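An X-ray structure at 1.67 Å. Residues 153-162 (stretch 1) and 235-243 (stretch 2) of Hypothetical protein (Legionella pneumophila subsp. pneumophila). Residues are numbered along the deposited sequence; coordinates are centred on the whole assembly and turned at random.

Stretch 1 153-162: DITFSIRNEK
Stretch 2, residues 235-243: LHLFSQIPN

How are the two stretches shaped where they meet? Stretch 1 leaves Ile-154 (phi/psi -113/13) through a 3-10 segment, Thr-155 to Ser-157, and then extends, with Ile-158 at -91/102 and Arg-159 at -115/158. Stretch 2 begins as helix at Leu-235 and passes through a type I beta turn from Phe-238 to Ile-241, closed by Ile-241 N to Phe-238 O at 3.2 Å. Gln-240, at -90/-4, lies nearest in register to Ile-158, their CA atoms 6.0 Å apart. Together the stretches bury 416 Å².

What joins the backbone of stretch 1 to stretch 2? The carboxamide of Gln-240 does, pairing with both the N and the O of one residue. Its CA-to-CB bond points toward stretch 1, and chi1 -66° (m), chi2 168° (t) and chi3 68° bring both polar atoms to Arg-159. Arg-159 N donates to Gln-240 OE1 at 3.1 Å (161°), and Gln-240 NE2 donates to Arg-159 O at 2.9 Å and a nearly straight 175°. The second NE2 hydrogen is also used: Gln-240 NE2 reaches His-236 O at 3.0 Å (169°), tying the amide to its own helix. The side chain of Arg-159 takes no part in this pairing; its CA-to-CB bond points away.

How are the remaining polar atoms satisfied? Ser-157 O and Gln-240 OE1 lie 3.4 Å apart, and as two acceptors they cannot bond directly; water 1 reconciles them, donating to Ser-157 O at 2.8 Å and to Gln-240 OE1 at 2.6 Å. Water 2 links the other end, donating to Asn-160 O at 2.7 Å and hydrogen-bonding His-236 NE2 at 2.9 Å. Within stretch 1, Asp-153 OD1 accepts from Thr-155 N at 2.9 Å and from Thr-155 OG1 at 2.7 Å, while Ile-154 O accepts from Ser-157 N at 2.9 Å and from Ser-157 OG at 2.7 Å. In stretch 2, His-236 O also receives Ser-239 OG at 2.9 Å, and Leu-237 O receives Gln-240 N at 3.0 Å.

Which apolar surfaces pack around this polar pairing? Ile-158 (m, t) is buried and gives up the largest area, 85 Å². Ile-158 CG2 lies 3.8 Å from Leu-237 CD2, and Ile-158 CD1 lies 4.2 Å from Ile-241 CG1. The CA-to-CB bond of Leu-237 (m, t) runs sideways, yet the end of the side chain comes nearer, placing Leu-237 CD2 3.4 Å from Arg-159 O. Farther along, the CA-to-CB bond of Ile-154 (p, t) points toward stretch 2, with Ile-154 CD1 3.6 Å from Pro-242 CG.

What holds the His-236 ring? With chi1 -175° (t) and chi2 72°, the ring lies against stretch 1. Glu-161 CG sits over one face, 3.8 Å from the centroid of the His-236 ring and 12° off the normal, a CH-pi contact made by a methylene. Arg-159 O approaches the edge, 3.3 Å from His-236 CD2.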

ATOM      1  N   ASP A 153      -4.126  -3.710 -13.030  1.00 16.62           N
ATOM      2  CA  ASP A 153      -4.999  -2.547 -12.875  1.00 16.88           C
ATOM      3  C   ASP A 153      -6.249  -2.827 -13.704  1.00 17.22           C
ATOM      4  O   ASP A 153      -6.163  -3.023 -14.934  1.00 17.75           O
ATOM      5  CB  ASP A 153      -4.265  -1.288 -13.365  1.00 17.33           C
ATOM      6  CG  ASP A 153      -5.010   0.012 -13.056  1.00 18.26           C
ATOM      7  OD1 ASP A 153      -6.258   0.023 -13.155  1.00 19.96           O
ATOM      8  OD2 ASP A 153      -4.343   1.033 -12.752  1.00 18.92           O
ATOM      9  N   ILE A 154      -7.396  -2.874 -13.039  1.00 16.75           N
ATOM     10  CA  ILE A 154      -8.668  -3.111 -13.723  1.00 17.28           C
ATOM     11  C   ILE A 154      -9.615  -1.906 -13.711  1.00 16.90           C
ATOM     12  O   ILE A 154     -10.789  -2.034 -14.076  1.00 17.31           O
ATOM     13  CB  ILE A 154      -9.381  -4.362 -13.180  1.00 17.29           C
ATOM     14  CG1 ILE A 154      -9.793  -4.192 -11.713  1.00 18.35           C
ATOM     15  CG2 ILE A 154      -8.481  -5.594 -13.359  1.00 18.63           C
ATOM     16  CD1 ILE A 154     -11.001  -5.033 -11.357  1.00 19.10           C
ATOM     17  N   THR A 155      -9.095  -0.737 -13.330  1.00 16.21           N
ATOM     18  CA  THR A 155      -9.906   0.483 -13.209  1.00 15.64           C
ATOM     19  C   THR A 155     -10.778   0.749 -14.436  1.00 16.27           C
ATOM     20  O   THR A 155     -11.991   0.992 -14.305  1.00 15.43           O
ATOM     21  CB  THR A 155      -9.010   1.703 -12.910  1.00 16.28           C
ATOM     22  OG1 THR A 155      -8.134   1.378 -11.810  1.00 16.13           O
ATOM     23  CG2 THR A 155      -9.848   2.933 -12.566  1.00 15.49           C
ATOM     24  N   PHE A 156     -10.177   0.680 -15.624  1.00 16.08           N
ATOM     25  CA  PHE A 156     -10.940   0.967 -16.853  1.00 17.09           C
ATOM     26  C   PHE A 156     -12.025  -0.071 -17.169  1.00 18.31           C
ATOM     27  O   PHE A 156     -12.950   0.227 -17.932  1.00 19.46           O
ATOM     28  CB  PHE A 156     -10.022   1.127 -18.071  1.00 16.88           C
ATOM     29  CG  PHE A 156      -9.550   2.536 -18.286  1.00 17.21           C
ATOM     30  CD1 PHE A 156      -8.359   2.979 -17.721  1.00 19.88           C
ATOM     31  CD2 PHE A 156     -10.298   3.422 -19.075  1.00 16.54           C
ATOM     32  CE1 PHE A 156      -7.923   4.295 -17.927  1.00 20.43           C
ATOM     33  CE2 PHE A 156      -9.869   4.740 -19.288  1.00 18.89           C
ATOM     34  CZ  PHE A 156      -8.682   5.174 -18.718  1.00 18.52           C
ATOM     35  N   SER A 157     -11.896  -1.279 -16.622  1.00 17.83           N
ATOM     36  CA  SER A 157     -12.873  -2.342 -16.873  1.00 19.34           C
ATOM     37  C   SER A 157     -14.177  -2.141 -16.094  1.00 19.10           C
ATOM     38  O   SER A 157     -15.143  -2.899 -16.269  1.00 20.24           O
ATOM     39  CB  SER A 157     -12.285  -3.708 -16.528  1.00 19.30           C
ATOM     40  OG  SER A 157     -12.336  -3.916 -15.126  1.00 23.70           O
ATOM     41  N   ILE A 158     -14.207  -1.140 -15.227  1.00 18.49           N
ATOM     42  CA  ILE A 158     -15.412  -0.837 -14.474  1.00 19.64           C
ATOM     43  C   ILE A 158     -16.179   0.175 -15.309  1.00 19.83           C
ATOM     44  O   ILE A 158     -15.845   1.356 -15.331  1.00 19.80           O
ATOM     45  CB  ILE A 158     -15.088  -0.355 -13.053  1.00 20.11           C
ATOM     46  CG1 ILE A 158     -14.439  -1.514 -12.279  1.00 21.73           C
ATOM     47  CG2 ILE A 158     -16.366   0.127 -12.334  1.00 21.26           C
ATOM     48  CD1 ILE A 158     -13.648  -1.097 -11.127  1.00 24.61           C
ATOM     49  N   ARG A 159     -17.202  -0.306 -16.004  1.00 19.41           N
ATOM     50  CA  ARG A 159     -17.837   0.467 -17.069  1.00 19.98           C
ATOM     51  C   ARG A 159     -19.287   0.838 -16.732  1.00 19.93           C
ATOM     52  O   ARG A 159     -19.917   0.189 -15.898  1.00 18.27           O
ATOM     53  CB  ARG A 159     -17.757  -0.335 -18.374  1.00 20.61           C
ATOM     54  CG  ARG A 159     -16.337  -0.814 -18.674  1.00 21.97           C
ATOM     55  CD  ARG A 159     -16.179  -1.352 -20.103  1.00 22.25           C
ATOM     56  NE  ARG A 159     -16.929  -2.592 -20.307  1.00 26.15           N
ATOM     57  CZ  ARG A 159     -16.928  -3.290 -21.441  1.00 29.85           C
ATOM     58  NH1 ARG A 159     -16.213  -2.876 -22.489  1.00 28.76           N
ATOM     59  NH2 ARG A 159     -17.642  -4.406 -21.524  1.00 30.32           N
ATOM     60  N   ASN A 160     -19.810   1.885 -17.372  1.00 19.93           N
ATOM     61  CA  ASN A 160     -21.201   2.264 -17.152  1.00 20.35           C
ATOM     62  C   ASN A 160     -22.161   1.287 -17.850  1.00 20.72           C
ATOM     63  O   ASN A 160     -21.745   0.308 -18.456  1.00 20.16           O
ATOM     64  CB  ASN A 160     -21.480   3.702 -17.623  1.00 20.90           C
ATOM     65  CG  ASN A 160     -21.245   3.900 -19.129  1.00 21.08           C
ATOM     66  OD1 ASN A 160     -21.205   2.943 -19.930  1.00 21.61           O
ATOM     67  ND2 ASN A 160     -21.066   5.157 -19.517  1.00 24.02           N
ATOM     68  N   GLU A 161     -23.448   1.598 -17.811  1.00 22.57           N
ATOM     69  CA  GLU A 161     -24.463   0.720 -18.409  1.00 23.77           C
ATOM     70  C   GLU A 161     -24.435   0.651 -19.931  1.00 25.10           C
ATOM     71  O   GLU A 161     -25.064  -0.231 -20.515  1.00 24.78           O
ATOM     72  CB  GLU A 161     -25.846   1.096 -17.898  1.00 24.74           C
ATOM     73  CG  GLU A 161     -26.040   0.751 -16.426  1.00 25.10           C
ATOM     74  CD  GLU A 161     -27.121   1.588 -15.778  1.00 30.13           C
ATOM     75  OE1 GLU A 161     -27.094   2.819 -15.978  1.00 32.21           O
ATOM     76  OE2 GLU A 161     -27.998   1.036 -15.070  1.00 29.48           O
ATOM     77  N   LYS A 162     -23.693   1.560 -20.572  1.00 25.59           N
ATOM     78  CA  LYS A 162     -23.456   1.491 -22.017  1.00 26.00           C
ATOM     79  C   LYS A 162     -22.162   0.770 -22.370  1.00 26.48           C
ATOM     80  O   LYS A 162     -21.743   0.772 -23.539  1.00 26.50           O
ATOM     81  CB  LYS A 162     -23.479   2.881 -22.641  1.00 26.66           C
ATOM     82  CG  LYS A 162     -24.784   3.633 -22.361  1.00 26.86           C
ATOM     83  N   LEU A 235     -24.648   2.375  -8.108  1.00 15.86           N
ATOM     84  CA  LEU A 235     -24.544   0.977  -7.694  1.00 15.81           C
ATOM     85  C   LEU A 235     -24.033   0.063  -8.793  1.00 15.33           C
ATOM     86  O   LEU A 235     -23.385  -0.948  -8.492  1.00 15.52           O
ATOM     87  CB  LEU A 235     -25.867   0.486  -7.119  1.00 15.88           C
ATOM     88  CG  LEU A 235     -26.405   1.365  -5.982  1.00 17.95           C
ATOM     89  CD1 LEU A 235     -27.727   0.803  -5.479  1.00 22.46           C
ATOM     90  CD2 LEU A 235     -25.427   1.518  -4.821  1.00 20.09           C
ATOM     91  N   HIS A 236     -24.285   0.423 -10.049  1.00 14.91           N
ATOM     92  CA  HIS A 236     -23.757  -0.356 -11.166  1.00 15.67           C
ATOM     93  C   HIS A 236     -22.231  -0.360 -11.174  1.00 15.31           C
ATOM     94  O   HIS A 236     -21.609  -1.409 -11.390  1.00 16.52           O
ATOM     95  CB  HIS A 236     -24.273   0.140 -12.524  1.00 15.42           C
ATOM     96  CG  HIS A 236     -23.829  -0.714 -13.669  1.00 17.44           C
ATOM     97  ND1 HIS A 236     -24.335  -1.978 -13.895  1.00 18.77           N
ATOM     98  CD2 HIS A 236     -22.913  -0.498 -14.641  1.00 16.94           C
ATOM     99  CE1 HIS A 236     -23.755  -2.498 -14.962  1.00 18.79           C
ATOM    100  NE2 HIS A 236     -22.878  -1.626 -15.426  1.00 18.91           N
ATOM    101  N   LEU A 237     -21.623   0.805 -10.961  1.00 14.81           N
ATOM    102  CA  LEU A 237     -20.157   0.868 -10.911  1.00 14.16           C
ATOM    103  C   LEU A 237     -19.595   0.157  -9.677  1.00 14.36           C
ATOM    104  O   LEU A 237     -18.682  -0.689  -9.793  1.00 15.16           O
ATOM    105  CB  LEU A 237     -19.660   2.318 -10.954  1.00 13.55           C
ATOM    106  CG  LEU A 237     -19.949   3.089 -12.251  1.00 15.13           C
ATOM    107  CD1 LEU A 237     -19.540   4.561 -12.127  1.00 15.11           C
ATOM    108  CD2 LEU A 237     -19.234   2.424 -13.432  1.00 16.99           C
ATOM    109  N   PHE A 238     -20.134   0.487  -8.504  1.00 14.47           N
ATOM    110  CA  PHE A 238     -19.659  -0.132  -7.260  1.00 14.58           C
ATOM    111  C   PHE A 238     -19.717  -1.659  -7.302  1.00 15.80           C
ATOM    112  O   PHE A 238     -18.803  -2.324  -6.796  1.00 15.89           O
ATOM    113  CB  PHE A 238     -20.392   0.405  -6.032  1.00 15.14           C
ATOM    114  CG  PHE A 238     -19.904   1.744  -5.577  1.00 14.78           C
ATOM    115  CD1 PHE A 238     -18.672   1.868  -4.926  1.00 16.54           C
ATOM    116  CD2 PHE A 238     -20.682   2.875  -5.764  1.00 15.61           C
ATOM    117  CE1 PHE A 238     -18.213   3.105  -4.480  1.00 18.38           C
ATOM    118  CE2 PHE A 238     -20.235   4.133  -5.321  1.00 16.00           C
ATOM    119  CZ  PHE A 238     -19.006   4.246  -4.677  1.00 16.85           C
ATOM    120  N   SER A 239     -20.754  -2.215  -7.934  1.00 16.04           N
ATOM    121  CA  SER A 239     -20.934  -3.673  -7.965  1.00 16.58           C
ATOM    122  C   SER A 239     -19.843  -4.416  -8.748  1.00 16.86           C
ATOM    123  O   SER A 239     -19.728  -5.642  -8.627  1.00 17.59           O
ATOM    124  CB  SER A 239     -22.298  -4.010  -8.569  1.00 17.05           C
ATOM    125  OG  SER A 239     -22.273  -3.830  -9.978  1.00 19.02           O
ATOM    126  N   GLN A 240     -19.071  -3.688  -9.560  1.00 16.39           N
ATOM    127  CA  GLN A 240     -18.020  -4.301 -10.375  1.00 16.18           C
ATOM    128  C   GLN A 240     -16.662  -4.370  -9.678  1.00 16.45           C
ATOM    129  O   GLN A 240     -15.704  -4.925 -10.224  1.00 17.03           O
ATOM    130  CB  GLN A 240     -17.867  -3.584 -11.724  1.00 16.50           C
ATOM    131  CG  GLN A 240     -19.081  -3.718 -12.627  1.00 15.86           C
ATOM    132  CD  GLN A 240     -18.993  -2.771 -13.806  1.00 18.08           C
ATOM    133  OE1 GLN A 240     -18.143  -2.932 -14.680  1.00 18.68           O
ATOM    134  NE2 GLN A 240     -19.858  -1.768 -13.826  1.00 16.84           N
ATOM    135  N   ILE A 241     -16.575  -3.803  -8.482  1.00 15.16           N
ATOM    136  CA  ILE A 241     -15.332  -3.861  -7.721  1.00 15.25           C
ATOM    137  C   ILE A 241     -15.283  -5.265  -7.104  1.00 15.72           C
ATOM    138  O   ILE A 241     -16.182  -5.630  -6.343  1.00 16.17           O
ATOM    139  CB  ILE A 241     -15.311  -2.769  -6.635  1.00 14.51           C
ATOM    140  CG1 ILE A 241     -15.417  -1.370  -7.281  1.00 14.32           C
ATOM    141  CG2 ILE A 241     -14.072  -2.919  -5.744  1.00 15.04           C
ATOM    142  CD1 ILE A 241     -15.535  -0.204  -6.293  1.00 14.33           C
ATOM    143  N   PRO A 242     -14.252  -6.064  -7.447  1.00 16.26           N
ATOM    144  CA  PRO A 242     -14.181  -7.466  -7.002  1.00 16.36           C
ATOM    145  C   PRO A 242     -13.795  -7.603  -5.539  1.00 16.47           C
ATOM    146  O   PRO A 242     -13.024  -6.811  -5.029  1.00 15.53           O
ATOM    147  CB  PRO A 242     -13.051  -8.063  -7.859  1.00 16.23           C
ATOM    148  CG  PRO A 242     -12.652  -7.041  -8.830  1.00 17.32           C
ATOM    149  CD  PRO A 242     -13.111  -5.700  -8.299  1.00 16.40           C
ATOM    150  N   ASN A 243     -14.315  -8.635  -4.880  1.00 16.18           N
ATOM    151  CA  ASN A 243     -13.850  -8.981  -3.547  1.00 16.77           C
ATOM    152  C   ASN A 243     -12.336  -9.206  -3.554  1.00 16.56           C
ATOM    153  O   ASN A 243     -11.805  -9.891  -4.442  1.00 17.14           O
ATOM    154  CB  ASN A 243     -14.576 -10.231  -3.041  1.00 16.92           C
ATOM    155  CG  ASN A 243     -14.333 -10.487  -1.567  1.00 18.25           C
ATOM    156  OD1 ASN A 243     -14.524  -9.605  -0.731  1.00 18.20           O
ATOM    157  ND2 ASN A 243     -13.911 -11.708  -1.240  1.00 19.90           N
TER
HETATM  158  O   HOH W   1     -16.654  -4.977 -15.073  1.00 29.46           O
HETATM  159  O   HOH W   2     -21.010  -2.198 -17.605  1.00 28.46           O